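Local coordinates for protein phenylacetaldehyde dehydrogenase (Burkholderia cenocepacia, PDB 4O5H) that probably oxidises phenylacetaldehyde to phenylacetic acid with NAD+ as the electron acceptor, as a member of the aldehyde dehydrogenase family, at residues 62-66 against 238-244; 97-101 against 224-230; 141-145 against 492-497; 149-154 against 168-172. All coordinates share one frame. Where two conformers were deposited one is given. Residues are numbered along the deposited sequence.

Contact 1: residues 62-66 against 238-244; sequences VPEAD and TGYGHTA. With EDO (1,2-ethanediol), chain G.
Thr238, Ala65 and Glu64 bury the most surface in this contact, in which the end of strand 57-63 meets the turn leading into helix 241-250. Residues 62-65 run extended, and Glu64 lies opposite Gly239, CA to CA 4.3 Å. Thr238 (chi1 p) binds twice: its OG1 donates to Pro63 O at 2.6 Å, and its O accepts from Ala65 N at 2.9 Å. Gly239, at phi 151° and psi -167°, has a conformation in which a CB would jam against the preceding carbonyl and crowd Ala65 N. Ala65 CB packs on Ala244 CB at 4.3 Å, while a water joins Ala65 O (2.6 Å) to Tyr240 N (2.8 Å). Glu64, chi1 t, brings CD to 3.6 Å from Tyr240 CE2. Tyr240 is the N-cap residue in a strand-turn-helix unit, strand 234-236 to helix 241-250. Strand 33-35 touches Pro63, Ala65 and Thr238; helix 215-227 meets Val62 and Thr238 through Leu218, and strand 47-52 pairs with the strand of Val62.

Contact 2: residues 97-101 against 224-230; sequences LMLVL and IQAAGFP
Two helices meet here without a hydrogen bond between them: 97-101, a stretch within helix 91-107, and the C-terminal turn of helix 215-227, with Leu101 and Ala227 in register at CA-CA 5.3 Å. Ile224 comes first, its CG1 3.8 Å from CD2 of Leu101 (chi1 t, chi2 p). One turn on, Ala227 points into the interface, its CB 4.0 Å from Leu101 CB and 3.9 Å from Val100 CG1; its O lies 3.3 Å from Leu97 CD2. Gly228 follows at phi 105°, psi 17°, and an ideal CB there would crowd Leu97 CD2. Phe229 (chi1 m, chi2 -87°) turns its ring towards Leu97, Met98 and Leu101, so that Leu97 CB makes a CH-pi contact 3.9 Å from the Phe229 ring centroid, over the face; Met98 CG is 3.9 Å from Phe229 CZ. Pro230 CD only grazes Leu97 CD1, at 4.5 Å. Gly228 closes helix 215-227 in a Schellman motif, and the residue after it, Phe229, packs on helix 91-107.

Contact 3: residues 141-145 against 492-497; sequences YMAGW and LGRAVI
Residues 141-145, in the C-terminal part of helix 124-145, cross helix 493-497 at -57°, with axes 10.8 Å apart at closest approach; the nearest CA pair is Trp145 and Ile497, at 7.6 Å. The crossing joins helix 124-145 to the short helix 493-499 that precedes strand 501-509 in the aldehyde dehydrogenase fold. Leu492 and Gly493 both have positive phi (69° and 71°). Met142 reaches across to the second segment: chi1 m and chi2 m with chi3 t carry CE to 3.5 Å from Val496 CG1 and place SD 3.7 Å from Ile497 CD1. Trp145 (chi1 -82°, chi2 117°) packs CD1 against Ile497 CG1 at 3.7 Å and brings CH2 to 3.5 Å from Arg494 CD. Arg494 also makes a weak hydrogen bond to Ser152 of the second subunit, which places this corner at the dimer interface. Helix 187-201 touches Met142, Leu492, Val496 and Ile497. Within the first helix Trp145 NE1 donates to Tyr141 OH at 3.1 Å, and that hydroxyl oxygen lies 3.6 Å from Gly493 CA.

Contact 4: residues 149-154 against 168-172; sequences IEGSVI and AYTRK
Backbone hydrogen bonds hold an antiparallel hairpin of two extended segments, their end-to-end directions 162° apart: Thr170 N to Ser152 O at 2.8 Å and Ile154 N to Ala168 O at 3.0 Å. Between them Val153 and Tyr169 form a non-hydrogen-bonded pair, CA-CA 4.3 Å. Side chains add two bonds: Thr170 (chi1 p) accepts from Ser152 N through OG1 at 2.9 Å, and Lys172 NZ makes a weak 3.3 Å bond to Glu150 O, although its stronger partner is Asp498. Two CA-H...O contacts follow, Gly151 CA to Thr170 O at 3.3 Å and Tyr169 CA to Ser152 O at 3.0 Å. Water bridges Ile154 O (2.6 Å) and Ala168 N (2.9 Å). Apolar pairs are Val153 CG2 with Tyr169 CB (4.4 Å) and Ile154 CB with Ala168 CB (4.3 Å); Ile149 CG2 meets the aliphatic Lys172 CB at 3.8 Å. Strand 501-509 pairs with 166-181, and the second subunit packs on Ser152 and Tyr169, consistent with the oligomerisation domain of aldehyde dehydrogenases.

In the fold
Contacts 2, 3 and 4 form a connected series, while contact 1 stands apart. Contacts 2 and 3, 17 Å apart between centres, touch where helix 91-107 meets helix 124-145, Met98 CB lying 3.6 Å from Ala143 CB. Contacts 3 and 4, 18 Å apart between centres, join through Ile497 CG2 and Ile149 CG1 at 3.8 Å, just beyond helix 124-145. Contact 1 lies 26 Å from contact 2 between centres; helix 215-227 supplies a segment of contact 2 and packs against contact 1. Along the chain, contacts 2 and 4 nest inside the loop closed by contact 1, which contact 3 crosses. The series thus runs from the helical layers to the hairpin: contact 4 packs on the second subunit, and Arg494 of contact 3 reaches Ser152 of that subunit.

Contact 1: residues 62-66 against 238-244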
loop_
_atom_site.group_PDB
_atom_site.type_symbol
_atom_site.label_atom_id
_atom_site.label_comp_id
_atom_site.label_asym_id
_atom_site.label_seq_id
_atom_site.Cartn_x
_atom_site.Cartn_y
_atom_site.Cartn_z
ATOM N N VAL A 62 14.374 30.392 -6.078
ATOM C CA VAL A 62 12.959 30.021 -5.890
ATOM C C VAL A 62 12.583 30.169 -4.413
ATOM O O VAL A 62 13.477 30.206 -3.548
ATOM C CB VAL A 62 12.655 28.595 -6.379
ATOM C CG1 VAL A 62 13.018 28.458 -7.852
ATOM C CG2 VAL A 62 13.351 27.549 -5.523
ATOM N N PRO A 63 11.269 30.234 -4.104
ATOM C CA PRO A 63 10.902 30.299 -2.718
ATOM C C PRO A 63 11.359 29.106 -1.899
ATOM O O PRO A 63 11.334 27.969 -2.378
ATOM C CB PRO A 63 9.383 30.385 -2.747
ATOM C CG PRO A 63 9.102 31.039 -4.072
ATOM C CD PRO A 63 10.102 30.358 -4.973
ATOM N N GLU A 64 11.713 29.397 -0.647
ATOM C CA GLU A 64 11.999 28.390 0.355
ATOM C C GLU A 64 10.806 28.270 1.327
ATOM O O GLU A 64 10.717 28.994 2.320
ATOM C CB GLU A 64 13.258 28.778 1.118
ATOM C CG GLU A 64 13.686 27.683 2.077
ATOM C CD GLU A 64 14.401 28.178 3.303
ATOM O OE1 GLU A 64 15.218 29.109 3.263
ATOM O OE2 GLU A 64 14.127 27.604 4.329
ATOM N N ALA A 65 9.902 27.337 1.031
ATOM C CA ALA A 65 8.640 27.190 1.776
ATOM C C ALA A 65 8.872 26.585 3.133
ATOM O O ALA A 65 9.742 25.761 3.288
ATOM C CB ALA A 65 7.682 26.306 1.020
ATOM N N ASP A 66 8.113 27.038 4.118
ATOM C CA ASP A 66 8.061 26.351 5.410
ATOM C C ASP A 66 6.684 25.695 5.568
ATOM O O ASP A 66 5.885 25.641 4.610
ATOM C CB ASP A 66 8.516 27.265 6.582
ATOM C CG ASP A 66 7.513 28.383 6.929
ATOM O OD1 ASP A 66 6.365 28.389 6.483
ATOM O OD2 ASP A 66 7.879 29.308 7.673
ATOM N N THR A 238 8.066 24.854 -3.262
ATOM C CA THR A 238 9.520 24.610 -3.423
ATOM C C THR A 238 10.166 24.793 -2.070
ATOM O O THR A 238 9.624 25.503 -1.232
ATOM C CB THR A 238 10.145 25.577 -4.422
ATOM O OG1 THR A 238 9.723 26.940 -4.142
ATOM C CG2 THR A 238 9.730 25.206 -5.843
ATOM N N GLY A 239 11.269 24.085 -1.833
ATOM C CA GLY A 239 11.986 24.185 -0.549
ATOM C C GLY A 239 12.720 22.933 -0.163
ATOM O O GLY A 239 12.827 22.010 -0.973
ATOM N N TYR A 240 13.156 22.855 1.098
ATOM C CA TYR A 240 13.929 21.724 1.565
ATOM C C TYR A 240 13.072 20.544 1.933
ATOM O O TYR A 240 11.953 20.698 2.439
ATOM C CB TYR A 240 14.772 22.116 2.773
ATOM C CG TYR A 240 15.787 23.163 2.464
ATOM C CD1 TYR A 240 16.854 22.855 1.648
ATOM C CD2 TYR A 240 15.692 24.472 2.983
ATOM C CE1 TYR A 240 17.806 23.803 1.340
ATOM C CE2 TYR A 240 16.652 25.428 2.671
ATOM C CZ TYR A 240 17.689 25.079 1.854
ATOM O OH TYR A 240 18.644 25.992 1.508
ATOM N N GLY A 241 13.614 19.364 1.681
ATOM C CA GLY A 241 13.009 18.102 2.099
ATOM C C GLY A 241 12.739 18.046 3.592
ATOM O O GLY A 241 11.675 17.626 3.995
ATOM N N HIS A 242 13.696 18.495 4.394
ATOM C CA HIS A 242 13.582 18.399 5.846
ATOM C C HIS A 242 12.562 19.364 6.441
ATOM O O HIS A 242 12.145 19.179 7.575
ATOM C CB HIS A 242 14.937 18.581 6.548
ATOM C CG HIS A 242 15.662 19.836 6.184
ATOM N ND1 HIS A 242 15.254 21.089 6.601
ATOM C CD2 HIS A 242 16.799 20.030 5.477
ATOM C CE1 HIS A 242 16.091 22.000 6.137
ATOM N NE2 HIS A 242 17.041 21.381 5.457
ATOM N N THR A 243 12.112 20.351 5.669
ATOM C CA THR A 243 11.125 21.287 6.160
ATOM C C THR A 243 9.817 21.193 5.364
ATOM O O THR A 243 8.813 20.706 5.895
ATOM C CB THR A 243 11.734 22.689 6.149
ATOM O OG1 THR A 243 12.947 22.653 6.924
ATOM C CG2 THR A 243 10.788 23.676 6.757
ATOM N N ALA A 244 9.835 21.637 4.098
ATOM C CA ALA A 244 8.653 21.564 3.249
ATOM C C ALA A 244 8.159 20.117 2.990
ATOM O O ALA A 244 6.970 19.811 3.139
ATOM C CB ALA A 244 8.882 22.275 1.938
HETATM C C1 EDO G . 10.994 14.543 3.328
HETATM O O1 EDO G . 11.889 14.976 4.360
HETATM C C2 EDO G . 11.202 15.140 1.925
HETATM O O2 EDO G . 12.136 14.460 1.033
HETATM O O HOH W 1 12.098 24.643 2.962
#

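Contact 2: residues 97-101 against 224-230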
loop_
_atom_site.group_PDB
_atom_site.type_symbol
_atom_site.label_atom_id
_atom_site.label_comp_id
_atom_site.label_asym_id
_atom_site.label_seq_id
_atom_site.Cartn_x
_atom_site.Cartn_y
_atom_site.Cartn_z
ATOM N N LEU A 97 -8.681 18.120 -20.717
ATOM C CA LEU A 97 -7.674 19.020 -20.141
ATOM C C LEU A 97 -6.271 18.362 -20.140
ATOM O O LEU A 97 -5.274 19.011 -20.419
ATOM C CB LEU A 97 -8.048 19.458 -18.733
ATOM C CG LEU A 97 -9.310 20.331 -18.637
ATOM C CD1 LEU A 97 -9.715 20.475 -17.185
ATOM C CD2 LEU A 97 -9.067 21.691 -19.227
ATOM N N MET A 98 -6.226 17.093 -19.798
ATOM C CA MET A 98 -4.954 16.357 -19.784
ATOM C C MET A 98 -4.385 16.276 -21.178
ATOM O O MET A 98 -3.168 16.387 -21.348
ATOM C CB MET A 98 -5.144 14.979 -19.172
ATOM C CG MET A 98 -5.469 15.047 -17.680
ATOM S SD MET A 98 -5.650 13.414 -16.936
ATOM C CE MET A 98 -3.985 12.845 -17.039
ATOM N N LEU A 99 -5.231 16.067 -22.195
ATOM C CA LEU A 99 -4.741 15.994 -23.581
ATOM C C LEU A 99 -4.156 17.310 -24.066
ATOM O O LEU A 99 -3.121 17.343 -24.759
ATOM C CB LEU A 99 -5.857 15.533 -24.537
ATOM C CG LEU A 99 -6.332 14.106 -24.338
ATOM C CD1 LEU A 99 -7.592 13.842 -25.162
ATOM C CD2 LEU A 99 -5.240 13.118 -24.702
ATOM N N VAL A 100 -4.802 18.401 -23.691
ATOM C CA VAL A 100 -4.297 19.739 -23.964
ATOM C C VAL A 100 -2.932 19.930 -23.309
ATOM O O VAL A 100 -2.019 20.450 -23.922
ATOM C CB VAL A 100 -5.290 20.826 -23.458
ATOM C CG1 VAL A 100 -4.664 22.218 -23.534
ATOM C CG2 VAL A 100 -6.567 20.801 -24.304
ATOM N N LEU A 101 -2.793 19.502 -22.073
ATOM C CA LEU A 101 -1.528 19.635 -21.380
ATOM C C LEU A 101 -0.412 18.843 -22.055
ATOM O O LEU A 101 0.703 19.370 -22.226
ATOM C CB LEU A 101 -1.681 19.220 -19.913
ATOM C CG LEU A 101 -0.415 19.234 -19.040
ATOM C CD1 LEU A 101 0.200 20.632 -19.022
ATOM C CD2 LEU A 101 -0.776 18.764 -17.645
ATOM N N ILE A 224 0.094 23.918 -16.866
ATOM C CA ILE A 224 -1.112 23.393 -16.242
ATOM C C ILE A 224 -2.188 24.485 -16.186
ATOM O O ILE A 224 -3.356 24.230 -16.567
ATOM C CB ILE A 224 -0.804 22.812 -14.859
ATOM C CG1 ILE A 224 -0.075 21.474 -15.004
ATOM C CG2 ILE A 224 -2.066 22.645 -14.016
ATOM C CD1 ILE A 224 0.519 20.924 -13.719
ATOM N N GLN A 225 -1.795 25.714 -15.819
ATOM C CA GLN A 225 -2.740 26.814 -15.842
ATOM C C GLN A 225 -3.174 27.069 -17.259
ATOM O O GLN A 225 -4.359 27.280 -17.520
ATOM C CB GLN A 225 -2.152 28.115 -15.283
ATOM C CG GLN A 225 -1.839 28.061 -13.831
ATOM C CD GLN A 225 -1.702 29.472 -13.242
ATOM O OE1 GLN A 225 -1.067 30.366 -13.837
ATOM N NE2 GLN A 225 -2.307 29.671 -12.080
ATOM N N ALA A 226 -2.224 27.050 -18.192
ATOM C CA ALA A 226 -2.570 27.358 -19.580
ATOM C C ALA A 226 -3.530 26.312 -20.164
ATOM O O ALA A 226 -4.340 26.624 -21.032
ATOM C CB ALA A 226 -1.321 27.487 -20.404
ATOM N N ALA A 227 -3.435 25.072 -19.676
ATOM C CA ALA A 227 -4.299 24.000 -20.144
ATOM C C ALA A 227 -5.739 24.123 -19.636
ATOM O O ALA A 227 -6.638 23.608 -20.248
ATOM C CB ALA A 227 -3.722 22.626 -19.802
ATOM N N GLY A 228 -5.949 24.885 -18.579
ATOM C CA GLY A 228 -7.265 25.218 -18.090
ATOM C C GLY A 228 -7.677 24.466 -16.828
ATOM O O GLY A 228 -8.824 24.490 -16.453
ATOM N N PHE A 229 -6.734 23.863 -16.104
ATOM C CA PHE A 229 -7.131 23.183 -14.847
ATOM C C PHE A 229 -7.632 24.172 -13.801
ATOM O O PHE A 229 -7.073 25.216 -13.657
ATOM C CB PHE A 229 -5.991 22.358 -14.302
ATOM C CG PHE A 229 -5.711 21.111 -15.131
ATOM C CD1 PHE A 229 -6.391 19.936 -14.871
ATOM C CD2 PHE A 229 -4.794 21.140 -16.183
ATOM C CE1 PHE A 229 -6.161 18.800 -15.628
ATOM C CE2 PHE A 229 -4.580 20.019 -16.974
ATOM C CZ PHE A 229 -5.241 18.842 -16.680
ATOM N N PRO A 230 -8.686 23.819 -13.054
ATOM C CA PRO A 230 -9.186 24.752 -12.059
ATOM C C PRO A 230 -8.134 25.010 -10.992
ATOM O O PRO A 230 -7.304 24.147 -10.694
ATOM C CB PRO A 230 -10.369 23.997 -11.452
ATOM C CG PRO A 230 -10.879 23.141 -12.553
ATOM C CD PRO A 230 -9.643 22.731 -13.308
#

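Contact 3: residues 141-145 against 492-497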
loop_
_atom_site.group_PDB
_atom_site.type_symbol
_atom_site.label_atom_id
_atom_site.label_comp_id
_atom_site.label_asym_id
_atom_site.label_seq_id
_atom_site.Cartn_x
_atom_site.Cartn_y
_atom_site.Cartn_z
ATOM N N TYR A 141 -1.271 9.287 -22.102
ATOM C CA TYR A 141 -1.664 7.902 -21.772
ATOM C C TYR A 141 -2.703 7.913 -20.639
ATOM O O TYR A 141 -3.794 7.319 -20.750
ATOM C CB TYR A 141 -0.439 7.079 -21.420
ATOM C CG TYR A 141 -0.740 5.695 -20.880
ATOM C CD1 TYR A 141 -0.956 4.639 -21.722
ATOM C CD2 TYR A 141 -0.897 5.485 -19.512
ATOM C CE1 TYR A 141 -1.269 3.380 -21.227
ATOM C CE2 TYR A 141 -1.238 4.242 -19.006
ATOM C CZ TYR A 141 -1.400 3.187 -19.878
ATOM O OH TYR A 141 -1.750 1.938 -19.371
ATOM N N MET A 142 -2.407 8.645 -19.558
ATOM C CA MET A 142 -3.321 8.694 -18.419
ATOM C C MET A 142 -4.632 9.422 -18.725
ATOM O O MET A 142 -5.662 9.095 -18.166
ATOM C CB MET A 142 -2.607 9.328 -17.204
ATOM C CG MET A 142 -1.381 8.540 -16.713
ATOM S SD MET A 142 -1.831 6.915 -16.086
ATOM C CE MET A 142 -0.207 6.160 -16.048
ATOM N N ALA A 143 -4.579 10.421 -19.597
ATOM C CA ALA A 143 -5.780 11.075 -20.059
ATOM C C ALA A 143 -6.810 10.061 -20.541
ATOM O O ALA A 143 -8.022 10.159 -20.241
ATOM C CB ALA A 143 -5.493 12.062 -21.180
ATOM N N GLY A 144 -6.338 9.078 -21.253
ATOM C CA GLY A 144 -7.224 8.053 -21.780
ATOM C C GLY A 144 -7.820 7.169 -20.690
ATOM O O GLY A 144 -8.872 6.574 -20.925
ATOM N N TRP A 145 -7.159 7.044 -19.517
ATOM C CA TRP A 145 -7.762 6.320 -18.409
ATOM C C TRP A 145 -8.892 7.086 -17.740
ATOM O O TRP A 145 -9.751 6.449 -17.113
ATOM C CB TRP A 145 -6.747 5.900 -17.315
ATOM C CG TRP A 145 -6.005 4.643 -17.675
ATOM C CD1 TRP A 145 -4.707 4.518 -17.876
ATOM C CD2 TRP A 145 -6.574 3.342 -17.906
ATOM N NE1 TRP A 145 -4.374 3.213 -18.200
ATOM C CE2 TRP A 145 -5.512 2.468 -18.208
ATOM C CE3 TRP A 145 -7.854 2.832 -17.815
ATOM C CZ2 TRP A 145 -5.708 1.137 -18.520
ATOM C CZ3 TRP A 145 -8.067 1.536 -18.145
ATOM C CH2 TRP A 145 -6.996 0.683 -18.465
ATOM N N LEU A 492 2.858 4.067 -13.149
ATOM C CA LEU A 492 2.524 3.788 -14.560
ATOM C C LEU A 492 1.540 2.647 -14.758
ATOM O O LEU A 492 1.217 1.895 -13.853
ATOM C CB LEU A 492 3.792 3.579 -15.386
ATOM C CG LEU A 492 4.818 4.719 -15.319
ATOM C CD1 LEU A 492 6.054 4.366 -16.138
ATOM C CD2 LEU A 492 4.209 5.989 -15.878
ATOM N N GLY A 493 1.043 2.547 -15.986
ATOM C CA GLY A 493 0.119 1.487 -16.358
ATOM C C GLY A 493 -1.255 1.612 -15.763
ATOM O O GLY A 493 -1.604 2.601 -15.099
ATOM N N ARG A 494 -2.046 0.582 -15.988
ATOM C CA ARG A 494 -3.320 0.439 -15.309
ATOM C C ARG A 494 -3.134 0.394 -13.797
ATOM O O ARG A 494 -3.984 0.891 -13.043
ATOM C CB ARG A 494 -4.007 -0.849 -15.774
ATOM C CG ARG A 494 -5.409 -1.008 -15.261
ATOM C CD ARG A 494 -6.176 -1.897 -16.217
ATOM N NE ARG A 494 -5.504 -3.177 -16.357
ATOM C CZ ARG A 494 -5.666 -4.187 -15.509
ATOM N NH1 ARG A 494 -6.474 -4.060 -14.452
ATOM N NH2 ARG A 494 -5.035 -5.349 -15.715
ATOM N N ALA A 495 -2.038 -0.189 -13.344
ATOM C CA ALA A 495 -1.806 -0.344 -11.893
ATOM C C ALA A 495 -1.857 0.983 -11.151
ATOM O O ALA A 495 -2.471 1.088 -10.083
ATOM C CB ALA A 495 -0.497 -1.059 -11.633
ATOM N N VAL A 496 -1.209 2.009 -11.678
ATOM C CA VAL A 496 -1.095 3.262 -10.885
ATOM C C VAL A 496 -2.456 3.900 -10.762
ATOM O O VAL A 496 -2.816 4.444 -9.721
ATOM C CB VAL A 496 -0.030 4.250 -11.447
ATOM C CG1 VAL A 496 -0.470 4.847 -12.781
ATOM C CG2 VAL A 496 0.266 5.342 -10.456
ATOM N N ILE A 497 -3.255 3.783 -11.812
ATOM C CA ILE A 497 -4.605 4.307 -11.785
ATOM C C ILE A 497 -5.387 3.725 -10.621
ATOM O O ILE A 497 -6.010 4.447 -9.802
ATOM C CB ILE A 497 -5.321 4.050 -13.147
ATOM C CG1 ILE A 497 -4.683 4.921 -14.240
ATOM C CG2 ILE A 497 -6.802 4.296 -13.052
ATOM C CD1 ILE A 497 -4.974 6.427 -14.154
#

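Contact 4: residues 149-154 against 168-172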
loop_
_atom_site.group_PDB
_atom_site.type_symbol
_atom_site.label_atom_id
_atom_site.label_comp_id
_atom_site.label_asym_id
_atom_site.label_seq_id
_atom_site.Cartn_x
_atom_site.Cartn_y
_atom_site.Cartn_z
ATOM N N ILE A 149 -12.172 4.193 -16.090
ATOM C CA ILE A 149 -12.013 3.622 -14.748
ATOM C C ILE A 149 -13.323 2.893 -14.433
ATOM O O ILE A 149 -14.369 3.521 -14.451
ATOM C CB ILE A 149 -11.722 4.710 -13.743
ATOM C CG1 ILE A 149 -10.335 5.282 -14.035
ATOM C CG2 ILE A 149 -11.710 4.160 -12.311
ATOM C CD1 ILE A 149 -10.171 6.695 -13.573
ATOM N N GLU A 150 -13.260 1.571 -14.201
ATOM C CA GLU A 150 -14.459 0.774 -14.043
ATOM C C GLU A 150 -14.483 0.039 -12.717
ATOM O O GLU A 150 -13.492 -0.454 -12.288
ATOM C CB GLU A 150 -14.649 -0.158 -15.222
ATOM C CG GLU A 150 -14.854 0.636 -16.497
ATOM C CD GLU A 150 -15.138 -0.179 -17.737
ATOM O OE1 GLU A 150 -15.112 -1.454 -17.684
ATOM O OE2 GLU A 150 -15.328 0.474 -18.819
ATOM N N GLY A 151 -15.627 0.091 -12.012
ATOM C CA GLY A 151 -15.862 -0.804 -10.869
ATOM C C GLY A 151 -16.437 -2.123 -11.348
ATOM O O GLY A 151 -16.466 -2.365 -12.555
ATOM N N SER A 152 -16.847 -2.978 -10.414
ATOM C CA SER A 152 -17.383 -4.298 -10.712
ATOM C C SER A 152 -18.800 -4.474 -10.211
ATOM O O SER A 152 -19.152 -3.961 -9.164
ATOM C CB SER A 152 -16.557 -5.365 -10.013
ATOM O OG SER A 152 -15.198 -5.284 -10.390
ATOM N N VAL A 153 -19.600 -5.228 -10.948
ATOM C CA VAL A 153 -20.876 -5.680 -10.514
ATOM C C VAL A 153 -20.737 -7.156 -10.129
ATOM O O VAL A 153 -20.320 -7.989 -10.940
ATOM C CB VAL A 153 -21.919 -5.544 -11.616
ATOM C CG1 VAL A 153 -23.270 -6.054 -11.123
ATOM C CG2 VAL A 153 -22.077 -4.090 -12.034
ATOM N N ILE A 154 -21.166 -7.453 -8.903
ATOM C CA ILE A 154 -20.920 -8.716 -8.241
ATOM C C ILE A 154 -22.226 -9.474 -8.152
ATOM O O ILE A 154 -23.236 -8.915 -7.743
ATOM C CB ILE A 154 -20.419 -8.412 -6.796
ATOM C CG1 ILE A 154 -19.032 -7.772 -6.813
ATOM C CG2 ILE A 154 -20.486 -9.572 -5.835
ATOM C CD1 ILE A 154 -18.054 -8.387 -7.762
ATOM N N ALA A 168 -25.203 -5.684 -5.732
ATOM C CA ALA A 168 -23.885 -5.362 -5.154
ATOM C C ALA A 168 -22.843 -5.021 -6.217
ATOM O O ALA A 168 -22.846 -5.619 -7.293
ATOM C CB ALA A 168 -23.385 -6.543 -4.332
ATOM N N TYR A 169 -22.064 -3.978 -5.953
ATOM C CA TYR A 169 -21.099 -3.438 -6.885
ATOM C C TYR A 169 -20.028 -2.653 -6.163
ATOM O O TYR A 169 -20.127 -2.442 -4.987
ATOM C CB TYR A 169 -21.772 -2.571 -7.942
ATOM C CG TYR A 169 -22.431 -1.295 -7.448
ATOM C CD1 TYR A 169 -23.744 -1.293 -6.966
ATOM C CD2 TYR A 169 -21.762 -0.082 -7.492
ATOM C CE1 TYR A 169 -24.336 -0.120 -6.507
ATOM C CE2 TYR A 169 -22.368 1.116 -7.049
ATOM C CZ TYR A 169 -23.661 1.075 -6.559
ATOM O OH TYR A 169 -24.262 2.218 -6.120
ATOM N N THR A 170 -18.941 -2.346 -6.866
ATOM C CA THR A 170 -17.875 -1.506 -6.378
ATOM C C THR A 170 -17.787 -0.233 -7.224
ATOM O O THR A 170 -18.087 -0.238 -8.445
ATOM C CB THR A 170 -16.500 -2.211 -6.338
ATOM O OG1 THR A 170 -16.110 -2.559 -7.663
ATOM C CG2 THR A 170 -16.561 -3.463 -5.475
ATOM N N ARG A 171 -17.437 0.855 -6.558
ATOM C CA ARG A 171 -17.149 2.156 -7.165
ATOM C C ARG A 171 -15.738 2.479 -6.925
ATOM O O ARG A 171 -15.202 2.192 -5.837
ATOM C CB ARG A 171 -17.832 3.275 -6.424
ATOM C CG ARG A 171 -19.288 3.361 -6.595
ATOM C CD ARG A 171 -19.942 4.333 -5.607
ATOM N NE ARG A 171 -19.344 5.650 -5.523
ATOM C CZ ARG A 171 -19.557 6.665 -6.348
ATOM N NH1 ARG A 171 -20.402 6.574 -7.369
ATOM N NH2 ARG A 171 -18.922 7.791 -6.136
ATOM N N LYS A 172 -15.091 3.101 -7.895
ATOM C CA LYS A 172 -13.738 3.533 -7.678
ATOM C C LYS A 172 -13.788 5.039 -7.515
ATOM O O LYS A 172 -14.280 5.724 -8.394
ATOM C CB LYS A 172 -12.830 3.047 -8.806
ATOM C CG LYS A 172 -12.604 1.561 -8.735
ATOM C CD LYS A 172 -11.522 1.123 -9.694
ATOM C CE LYS A 172 -11.340 -0.389 -9.626
ATOM N NZ LYS A 172 -10.521 -0.796 -10.818
HETATM O O HOH W 2 -25.349 -7.348 -8.061
#